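Transcriptional regulator, TetR family (Marinobacter aquaeolei, PDB 3NNR) probably binds DNA as a two-subunit transcriptional regulator of the TetR family, through a predicted helix-turn-helix motif. Local coordinates at residues A[56-59]-A[60-63]; A[39-42]-A[43-47]; A[159-162]-A[163-166]. All coordinates share one frame; numbering follows the deposited sequence.

Interaction 1. Residues A[56-59]-A[60-63]; sequences IFQE and YEKL
Glu61 lies across the ring of Phe57, the residue one helical turn earlier. CB of Glu61 sits over one face of the ring, offset toward the rim. It is 4.3 Å from the centroid of the Phe57 ring, a CH-pi contact 23° off the ring normal. The carboxylate reaches further along the same ring, with CD of Glu61 3.8 Å from CE2 of Phe57. The ring and carboxylate planes are 43° apart, an oblique approach. Phe57 has CG anti to its backbone N (chi1 167°), which turns the ring along the helix toward Glu61. The extended Glu61 chain carries the acid past the ring, and OE2 forms a salt bridge with Arg122. The aliphatic part of Glu61 therefore packs on the ring while its charge is paired beyond it.

Tyr60 touches the same phenylalanine more loosely: CD1 of Phe57 comes to the edge of the Tyr60 ring, 4.4 Å from CD2 of Tyr60. On the outer side of the helix, the Lys62 chain passes the carbonyl of Gln58, with CG of Lys62 3.4 Å from O of Gln58. OE2 of Glu59 and NZ of Lys62 are 4.4 Å apart, too far for a salt bridge, though their opposite charges probably attract.

Backbone bonds from residue i+4 to residue i set the spacing of these side chains. The bond from N of Glu61 to O of Phe57 is nearly straight, at 2.8 Å.

The contact belongs to helix 49-67. Phe57 packs against Leu112 and Tyr116 of helix 110-136 and meets the ring of Phe98. Tyr60 meets Tyr95, and its OH is hydrogen-bonded to an unidentified ligand. Ile56 faces Leu11, Leu15 and Phe18 of helix 6-21.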
ATOM      1  N   ILE A  56     -17.928  -2.639  12.660  1.00 50.52           N
ATOM      2  CA  ILE A  56     -16.558  -3.017  12.984  1.00 49.83           C
ATOM      3  C   ILE A  56     -15.621  -1.831  12.678  1.00 52.01           C
ATOM      4  O   ILE A  56     -14.785  -1.471  13.514  1.00 53.07           O
ATOM      5  CB  ILE A  56     -16.092  -4.244  12.204  1.00 49.43           C
ATOM      6  CG1 ILE A  56     -16.827  -5.514  12.676  1.00 49.58           C
ATOM      7  CG2 ILE A  56     -14.598  -4.416  12.360  1.00 38.30           C
ATOM      8  CD1 ILE A  56     -16.558  -6.794  11.779  1.00 39.93           C
ATOM      9  N   PHE A  57     -15.762  -1.240  11.492  1.00 49.87           N
ATOM     10  CA  PHE A  57     -14.972  -0.058  11.141  1.00 50.44           C
ATOM     11  C   PHE A  57     -15.145   1.085  12.153  1.00 53.69           C
ATOM     12  O   PHE A  57     -14.165   1.724  12.554  1.00 55.86           O
ATOM     13  CB  PHE A  57     -15.304   0.478   9.749  1.00 49.71           C
ATOM     14  CG  PHE A  57     -14.752   1.841   9.512  1.00 46.35           C
ATOM     15  CD1 PHE A  57     -13.398   2.006   9.246  1.00 53.94           C
ATOM     16  CD2 PHE A  57     -15.547   2.954   9.614  1.00 49.83           C
ATOM     17  CE1 PHE A  57     -12.862   3.258   9.073  1.00 45.47           C
ATOM     18  CE2 PHE A  57     -15.013   4.216   9.450  1.00 57.25           C
ATOM     19  CZ  PHE A  57     -13.664   4.360   9.171  1.00 48.25           C
ATOM     20  N   GLN A  58     -16.386   1.347  12.548  1.00 55.34           N
ATOM     21  CA  GLN A  58     -16.653   2.379  13.544  1.00 56.57           C
ATOM     22  C   GLN A  58     -15.924   2.146  14.867  1.00 56.50           C
ATOM     23  O   GLN A  58     -15.640   3.135  15.554  1.00 59.75           O
ATOM     24  CB  GLN A  58     -18.148   2.549  13.799  1.00 56.96           C
ATOM     25  CG  GLN A  58     -18.874   3.231  12.672  1.00 61.57           C
ATOM     26  CD  GLN A  58     -20.378   3.355  12.907  1.00 65.14           C
ATOM     27  OE1 GLN A  58     -21.047   2.434  13.406  1.00 66.75           O
ATOM     28  NE2 GLN A  58     -20.915   4.489  12.523  1.00 60.12           N
ATOM     29  N   GLU A  59     -15.673   0.877  15.233  1.00 55.34           N
ATOM     30  CA  GLU A  59     -14.905   0.553  16.450  1.00 59.46           C
ATOM     31  C   GLU A  59     -13.414   0.842  16.205  1.00 57.52           C
ATOM     32  O   GLU A  59     -12.760   1.333  17.102  1.00 62.36           O
ATOM     33  CB  GLU A  59     -15.061  -0.901  16.949  1.00 61.24           C
ATOM     34  CG  GLU A  59     -16.498  -1.430  17.279  1.00 71.23           C
ATOM     35  CD  GLU A  59     -17.260  -0.660  18.374  1.00 93.26           C
ATOM     36  OE1 GLU A  59     -16.613  -0.109  19.306  1.00101.28           O
ATOM     37  OE2 GLU A  59     -18.526  -0.631  18.306  1.00 96.47           O
ATOM     38  N   TYR A  60     -12.903   0.515  15.017  1.00 55.12           N
ATOM     39  CA  TYR A  60     -11.497   0.771  14.615  1.00 54.34           C
ATOM     40  C   TYR A  60     -11.246   2.277  14.582  1.00 54.83           C
ATOM     41  O   TYR A  60     -10.281   2.751  15.168  1.00 55.21           O
ATOM     42  CB  TYR A  60     -11.194   0.133  13.247  1.00 50.93           C
ATOM     43  CG  TYR A  60      -9.801   0.389  12.651  1.00 48.20           C
ATOM     44  CD1 TYR A  60      -8.612  -0.016  13.296  1.00 56.78           C
ATOM     45  CD2 TYR A  60      -9.670   1.007  11.434  1.00 47.98           C
ATOM     46  CE1 TYR A  60      -7.319   0.242  12.713  1.00 47.31           C
ATOM     47  CE2 TYR A  60      -8.442   1.253  10.874  1.00 51.25           C
ATOM     48  CZ  TYR A  60      -7.267   0.872  11.497  1.00 50.97           C
ATOM     49  OH  TYR A  60      -6.096   1.168  10.803  1.00 70.62           O
ATOM     50  N   GLU A  61     -12.151   3.004  13.933  1.00 55.57           N
ATOM     51  CA  GLU A  61     -12.131   4.469  13.849  1.00 57.02           C
ATOM     52  C   GLU A  61     -12.048   5.092  15.254  1.00 61.37           C
ATOM     53  O   GLU A  61     -11.188   5.936  15.505  1.00 62.82           O
ATOM     54  CB  GLU A  61     -13.391   4.948  13.111  1.00 57.74           C
ATOM     55  CG  GLU A  61     -13.465   6.434  12.791  1.00 62.69           C
ATOM     56  CD  GLU A  61     -14.803   6.875  12.216  1.00 66.23           C
ATOM     57  OE1 GLU A  61     -15.880   6.361  12.629  1.00 68.74           O
ATOM     58  OE2 GLU A  61     -14.765   7.795  11.378  1.00 71.21           O
ATOM     59  N   LYS A  62     -12.915   4.656  16.172  1.00 63.30           N
ATOM     60  CA  LYS A  62     -12.895   5.158  17.565  1.00 65.81           C
ATOM     61  C   LYS A  62     -11.575   4.874  18.255  1.00 63.88           C
ATOM     62  O   LYS A  62     -11.082   5.707  19.009  1.00 67.63           O
ATOM     63  CB  LYS A  62     -14.021   4.560  18.425  1.00 68.64           C
ATOM     64  CG  LYS A  62     -15.399   5.186  18.224  1.00 83.96           C
ATOM     65  CD  LYS A  62     -16.523   4.396  18.969  1.00 91.73           C
ATOM     66  CE  LYS A  62     -17.929   4.799  18.465  1.00 99.68           C
ATOM     67  NZ  LYS A  62     -18.939   3.696  18.573  1.00100.50           N
ATOM     68  N   LEU A  63     -11.010   3.704  17.984  1.00 60.04           N
ATOM     69  CA  LEU A  63      -9.765   3.266  18.606  1.00 60.65           C
ATOM     70  C   LEU A  63      -8.597   4.132  18.154  1.00 58.13           C
ATOM     71  O   LEU A  63      -7.877   4.683  18.977  1.00 59.31           O
ATOM     72  CB  LEU A  63      -9.470   1.797  18.257  1.00 60.76           C
ATOM     73  CG  LEU A  63      -8.553   1.033  19.201  1.00 67.18           C
ATOM     74  CD1 LEU A  63      -9.373   0.714  20.450  1.00 62.29           C
ATOM     75  CD2 LEU A  63      -7.967  -0.242  18.550  1.00 67.86           C
TER

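Interaction 2. Residues A[39-42]-A[43-47]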
ATOM      1  N   PRO A  39     -29.897 -18.079  11.364  1.00 61.60           N
ATOM      2  CA  PRO A  39     -29.782 -16.936  10.442  1.00 59.96           C
ATOM      3  C   PRO A  39     -30.716 -15.777  10.873  1.00 60.72           C
ATOM      4  O   PRO A  39     -30.321 -14.591  10.871  1.00 62.01           O
ATOM      5  CB  PRO A  39     -30.215 -17.529   9.096  1.00 59.95           C
ATOM      6  CG  PRO A  39     -29.915 -18.995   9.207  1.00 64.05           C
ATOM      7  CD  PRO A  39     -30.018 -19.371  10.643  1.00 61.29           C
ATOM      8  N   GLY A  40     -31.939 -16.132  11.250  1.00 60.39           N
ATOM      9  CA  GLY A  40     -32.887 -15.153  11.768  1.00 62.55           C
ATOM     10  C   GLY A  40     -32.410 -14.371  12.984  1.00 58.76           C
ATOM     11  O   GLY A  40     -32.706 -13.199  13.100  1.00 56.58           O
ATOM     12  N   ASN A  41     -31.678 -15.035  13.884  1.00 59.63           N
ATOM     13  CA  ASN A  41     -31.129 -14.397  15.090  1.00 58.05           C
ATOM     14  C   ASN A  41     -30.114 -13.348  14.676  1.00 56.59           C
ATOM     15  O   ASN A  41     -30.144 -12.259  15.207  1.00 59.33           O
ATOM     16  CB  ASN A  41     -30.535 -15.446  16.030  1.00 58.08           C
ATOM     17  CG  ASN A  41     -30.230 -14.923  17.448  1.00 59.81           C
ATOM     18  OD1 ASN A  41     -30.092 -13.720  17.691  1.00 65.51           O
ATOM     19  ND2 ASN A  41     -30.118 -15.869  18.403  1.00 59.37           N
ATOM     20  N   LEU A  42     -29.249 -13.682  13.719  1.00 53.73           N
ATOM     21  CA  LEU A  42     -28.248 -12.753  13.188  1.00 54.89           C
ATOM     22  C   LEU A  42     -28.938 -11.591  12.465  1.00 57.53           C
ATOM     23  O   LEU A  42     -28.534 -10.440  12.627  1.00 62.17           O
ATOM     24  CB  LEU A  42     -27.299 -13.456  12.192  1.00 52.88           C
ATOM     25  CG  LEU A  42     -25.913 -12.845  11.958  1.00 51.71           C
ATOM     26  CD1 LEU A  42     -25.222 -13.612  10.852  1.00 60.61           C
ATOM     27  CD2 LEU A  42     -25.894 -11.410  11.581  1.00 59.70           C
ATOM     28  N   TYR A  43     -29.971 -11.893  11.676  1.00 55.83           N
ATOM     29  CA  TYR A  43     -30.709 -10.860  10.962  1.00 54.34           C
ATOM     30  C   TYR A  43     -31.324  -9.794  11.897  1.00 56.83           C
ATOM     31  O   TYR A  43     -31.357  -8.619  11.526  1.00 58.83           O
ATOM     32  CB  TYR A  43     -31.748 -11.494  10.029  1.00 57.07           C
ATOM     33  CG  TYR A  43     -32.469 -10.508   9.111  1.00 60.02           C
ATOM     34  CD1 TYR A  43     -31.908 -10.089   7.903  1.00 61.84           C
ATOM     35  CD2 TYR A  43     -33.723 -10.017   9.442  1.00 48.79           C
ATOM     36  CE1 TYR A  43     -32.588  -9.177   7.067  1.00 66.62           C
ATOM     37  CE2 TYR A  43     -34.399  -9.117   8.624  1.00 66.24           C
ATOM     38  CZ  TYR A  43     -33.832  -8.704   7.441  1.00 64.53           C
ATOM     39  OH  TYR A  43     -34.519  -7.814   6.662  1.00 68.26           O
ATOM     40  N   TYR A  44     -31.766 -10.184  13.101  1.00 55.91           N
ATOM     41  CA  TYR A  44     -32.334  -9.251  14.092  1.00 57.45           C
ATOM     42  C   TYR A  44     -31.366  -8.125  14.454  1.00 59.98           C
ATOM     43  O   TYR A  44     -31.766  -6.965  14.601  1.00 60.00           O
ATOM     44  CB  TYR A  44     -32.744  -9.994  15.375  1.00 55.78           C
ATOM     45  CG  TYR A  44     -33.317  -9.129  16.514  1.00 60.34           C
ATOM     46  CD1 TYR A  44     -34.506  -8.422  16.364  1.00 62.59           C
ATOM     47  CD2 TYR A  44     -32.687  -9.072  17.779  1.00 65.42           C
ATOM     48  CE1 TYR A  44     -35.043  -7.623  17.455  1.00 65.92           C
ATOM     49  CE2 TYR A  44     -33.221  -8.287  18.862  1.00 66.42           C
ATOM     50  CZ  TYR A  44     -34.388  -7.573  18.691  1.00 64.05           C
ATOM     51  OH  TYR A  44     -34.893  -6.817  19.740  1.00 76.06           O
ATOM     52  N   HIS A  45     -30.104  -8.519  14.623  1.00 62.48           N
ATOM     53  CA  HIS A  45     -29.015  -7.624  14.981  1.00 62.11           C
ATOM     54  C   HIS A  45     -28.445  -6.919  13.741  1.00 58.94           C
ATOM     55  O   HIS A  45     -28.130  -5.745  13.834  1.00 59.85           O
ATOM     56  CB  HIS A  45     -27.920  -8.406  15.756  1.00 61.55           C
ATOM     57  CG  HIS A  45     -28.395  -8.961  17.072  1.00 62.71           C
ATOM     58  ND1 HIS A  45     -28.584  -8.167  18.183  1.00 67.02           N
ATOM     59  CD2 HIS A  45     -28.721 -10.224  17.450  1.00 58.57           C
ATOM     60  CE1 HIS A  45     -29.023  -8.912  19.186  1.00 67.94           C
ATOM     61  NE2 HIS A  45     -29.106 -10.165  18.771  1.00 68.35           N
ATOM     62  N   PHE A  46     -28.322  -7.622  12.604  1.00 57.20           N
ATOM     63  CA  PHE A  46     -27.729  -7.072  11.363  1.00 57.11           C
ATOM     64  C   PHE A  46     -28.401  -7.533  10.077  1.00 58.04           C
ATOM     65  O   PHE A  46     -28.274  -8.696   9.695  1.00 59.42           O
ATOM     66  CB  PHE A  46     -26.225  -7.442  11.264  1.00 56.73           C
ATOM     67  CG  PHE A  46     -25.393  -6.897  12.386  1.00 58.35           C
ATOM     68  CD1 PHE A  46     -24.992  -5.561  12.378  1.00 60.54           C
ATOM     69  CD2 PHE A  46     -25.039  -7.701  13.468  1.00 58.09           C
ATOM     70  CE1 PHE A  46     -24.244  -5.030  13.427  1.00 61.57           C
ATOM     71  CE2 PHE A  46     -24.287  -7.179  14.537  1.00 60.88           C
ATOM     72  CZ  PHE A  46     -23.878  -5.836  14.508  1.00 61.91           C
ATOM     73  N   ARG A  47     -29.036  -6.592   9.374  1.00 62.84           N
ATOM     74  CA  ARG A  47     -29.738  -6.840   8.091  1.00 64.46           C
ATOM     75  C   ARG A  47     -28.870  -7.442   6.990  1.00 63.01           C
ATOM     76  O   ARG A  47     -29.389  -8.132   6.130  1.00 65.63           O
ATOM     77  CB  ARG A  47     -30.423  -5.553   7.570  1.00 67.05           C
TER
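The carbonyl oxygen of Leu42 receives two backbone N-H groups. N of Phe46 binds it at 2.8 Å. N of His45 adds a weak bond at 3.2 Å, bent to 125°. One turn earlier, N of Tyr43 binds O of Pro39 at 2.8 Å, and N of Tyr44 reaches O of Gly40.

The side chains of Leu42 and Phe46 meet on the inner side of this turn. CD2 of Leu42 lies at the edge of the Phe46 ring and is 4.0 Å from CB of Phe46. Leu42 also packs on Ala32 of helix 28-35, and both Leu42 and Phe46 touch Ile52 of helix 49-67.

The side chains of Asn41 and His45 run alongside each other in the same direction. OD1 of Asn41 stands in plane at the edge of the imidazole, 3.8 Å from CD2 of His45. Amide and ring are nearly coplanar, 28° apart. The Asn41 carbonyl is closer, its O 3.3 Å from CD2 of His45. The His45 chain starts beside its own backbone N (chi1 -64°), which swings the ring back over this turn. CD2 of Tyr44 covers one face of the imidazole, above its centre.

Helix 39-45 is the second helix of the predicted helix-turn-helix, the recognition helix in TetR relatives. The two sides of this turn differ in chemistry. Leu42 and Phe46, the latter just past the helix, are buried and apolar, whereas Tyr43 and Tyr44 are exposed and carry hydroxyls, consistent with a surface able to meet DNA.

Interaction 3. Residues A[159-162]-A[163-166]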
ATOM      1  N   ILE A 159       2.979   3.045   6.202  1.00 61.90           N
ATOM      2  CA  ILE A 159       2.351   2.308   7.301  1.00 63.28           C
ATOM      3  C   ILE A 159       1.233   1.396   6.819  1.00 63.92           C
ATOM      4  O   ILE A 159       1.235   0.216   7.097  1.00 67.09           O
ATOM      5  CB  ILE A 159       1.820   3.232   8.403  1.00 60.61           C
ATOM      6  CG1 ILE A 159       2.981   3.924   9.114  1.00 64.64           C
ATOM      7  CG2 ILE A 159       1.113   2.429   9.450  1.00 67.81           C
ATOM      8  CD1 ILE A 159       2.567   4.874  10.236  1.00 61.50           C
ATOM      9  N   THR A 160       0.328   1.942   6.037  1.00 64.53           N
ATOM     10  CA  THR A 160      -0.841   1.191   5.573  1.00 61.49           C
ATOM     11  C   THR A 160      -0.555   0.151   4.516  1.00 63.53           C
ATOM     12  O   THR A 160      -1.431  -0.643   4.252  1.00 70.40           O
ATOM     13  CB  THR A 160      -1.952   2.127   5.086  1.00 60.32           C
ATOM     14  OG1 THR A 160      -1.515   2.863   3.942  1.00 62.51           O
ATOM     15  CG2 THR A 160      -2.322   3.060   6.188  1.00 50.07           C
ATOM     16  N   ASN A 161       0.634   0.148   3.914  1.00 61.96           N
ATOM     17  CA  ASN A 161       1.023  -0.868   2.945  1.00 63.59           C
ATOM     18  C   ASN A 161       2.054  -1.887   3.484  1.00 64.19           C
ATOM     19  O   ASN A 161       2.573  -2.713   2.703  1.00 66.01           O
ATOM     20  CB  ASN A 161       1.641  -0.178   1.695  1.00 67.76           C
ATOM     21  CG  ASN A 161       1.521  -1.024   0.397  1.00 68.26           C
ATOM     22  OD1 ASN A 161       0.512  -1.716   0.186  1.00 78.50           O
ATOM     23  ND2 ASN A 161       2.548  -0.935  -0.493  1.00 75.75           N
ATOM     24  N   TRP A 162       2.357  -1.859   4.786  1.00 63.27           N
ATOM     25  CA  TRP A 162       3.390  -2.745   5.347  1.00 62.15           C
ATOM     26  C   TRP A 162       2.927  -4.204   5.414  1.00 61.75           C
ATOM     27  O   TRP A 162       3.688  -5.080   5.022  1.00 57.70           O
ATOM     28  CB  TRP A 162       3.842  -2.248   6.724  1.00 62.65           C
ATOM     29  CG  TRP A 162       4.987  -3.047   7.270  1.00 60.85           C
ATOM     30  CD1 TRP A 162       4.980  -3.830   8.378  1.00 62.70           C
ATOM     31  CD2 TRP A 162       6.286  -3.175   6.693  1.00 59.30           C
ATOM     32  NE1 TRP A 162       6.211  -4.422   8.548  1.00 61.08           N
ATOM     33  CE2 TRP A 162       7.027  -4.044   7.521  1.00 58.04           C
ATOM     34  CE3 TRP A 162       6.904  -2.631   5.547  1.00 54.68           C
ATOM     35  CZ2 TRP A 162       8.363  -4.388   7.251  1.00 66.48           C
ATOM     36  CZ3 TRP A 162       8.203  -2.979   5.270  1.00 54.68           C
ATOM     37  CH2 TRP A 162       8.938  -3.837   6.130  1.00 66.16           C
HETATM   38  N   MSE A 163       1.725  -4.440   5.963  1.00 63.25           N
HETATM   39  CA  MSE A 163       1.116  -5.778   6.053  0.50 65.78           C
HETATM   40  C   MSE A 163       1.238  -6.396   4.627  1.00 69.44           C
HETATM   41  O   MSE A 163       1.945  -7.414   4.416  1.00 70.33           O
HETATM   42  CB  MSE A 163      -0.372  -5.668   6.520  0.50 66.67           C
HETATM   43  CG  MSE A 163      -0.813  -6.527   7.747  0.50 63.17           C
HETATM   44 SE   MSE A 163      -0.039  -5.824   9.374  0.38 54.39          SE
HETATM   45  CE  MSE A 163       1.726  -6.547   9.186  0.50 55.56           C
ATOM     46  N   ALA A 164       0.606  -5.728   3.654  1.00 71.52           N
ATOM     47  CA  ALA A 164       0.604  -6.157   2.240  1.00 73.53           C
ATOM     48  C   ALA A 164       1.967  -6.527   1.684  1.00 72.62           C
ATOM     49  O   ALA A 164       2.078  -7.498   0.920  1.00 80.70           O
ATOM     50  CB  ALA A 164      -0.093  -5.086   1.344  1.00 76.35           C
ATOM     51  N   PHE A 165       3.008  -5.786   2.062  1.00 71.40           N
ATOM     52  CA  PHE A 165       4.396  -6.135   1.639  1.00 72.67           C
ATOM     53  C   PHE A 165       4.890  -7.442   2.266  1.00 77.69           C
ATOM     54  O   PHE A 165       5.594  -8.217   1.611  1.00 83.28           O
ATOM     55  CB  PHE A 165       5.413  -5.019   1.944  1.00 69.64           C
ATOM     56  CG  PHE A 165       6.876  -5.419   1.693  1.00 63.57           C
ATOM     57  CD1 PHE A 165       7.349  -5.620   0.415  1.00 64.55           C
ATOM     58  CD2 PHE A 165       7.760  -5.617   2.756  1.00 67.44           C
ATOM     59  CE1 PHE A 165       8.713  -5.998   0.169  1.00 73.74           C
ATOM     60  CE2 PHE A 165       9.120  -5.983   2.538  1.00 70.17           C
ATOM     61  CZ  PHE A 165       9.593  -6.178   1.231  1.00 75.00           C
ATOM     62  N   LEU A 166       4.576  -7.640   3.549  1.00 80.03           N
ATOM     63  CA  LEU A 166       4.985  -8.837   4.286  1.00 82.01           C
ATOM     64  C   LEU A 166       4.413 -10.100   3.667  1.00 84.34           C
ATOM     65  O   LEU A 166       5.168 -11.072   3.550  1.00 85.89           O
ATOM     66  CB  LEU A 166       4.635  -8.751   5.786  1.00 81.68           C
ATOM     67  CG  LEU A 166       5.397  -7.703   6.613  1.00 76.91           C
ATOM     68  CD1 LEU A 166       4.768  -7.570   7.963  1.00 73.14           C
ATOM     69  CD2 LEU A 166       6.856  -8.031   6.745  1.00 65.79           C
TER
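This contact is the first turn of helix 162-169, directly after helix 145-160, with Asn161 at the N-cap position. Its side chain makes no capping bond, but OD1 of Asn161 lies 3.6 Å from CB of Ala164. The backbone closes the turn through N of Phe165 to O of Asn161 and N of Leu166 to O of Trp162, the latter at 3.1 Å.

Trp162 carries most of the packing. Its CG is anti to the backbone N (chi1 -174°), which leans the indole outward and forward, toward Phe165 and Leu166. CG of Leu166 sits over one face of the indole, a CH-pi contact 4.2 Å from the centroid of the Trp162 five-membered ring. CD1 of Leu166 is 3.5 Å from NE1 of Trp162, and CD2 of Leu166 lies 4.0 Å from CZ2 of Trp162. Phe165 meets the six-membered ring obliquely, the planes 36° apart, with CD2 of Phe165 3.7 Å from CZ3 of Trp162. Replacing Trp162 by an alanine would probably leave Leu166 without its aromatic platform and Phe165 freer to turn.

Across the dimer, Leu153 of the second subunit packs on Trp162 and Phe165. Trp156 of that subunit meets the Phe165 ring edge-to-face, and Asn161 packs on its own counterpart. The arrangement is a break between two consecutive helices at the subunit interface of an all-helical TetR-type C-terminal domain.

Overall arrangement
From the N terminus, interaction 2 comes first, then interaction 1, then interaction 3. They lie in series, and none nests in or crosses another. Each joins adjoining segments and closes just a helical turn. Interaction 2 lies in the predicted DNA-binding motif, its centre about 29 Å from the centre of the chain. A short link leads from helix 39-45 to helix 49-67, where interaction 1 packs between helices 6-21 and 110-136. This long helix thus connects the DNA-binding part to the body. Interaction 3 lies on the opposite side of the chain's centre from interaction 1, at the subunit interface. The centres of interactions 2 and 3 are about 34 Å apart.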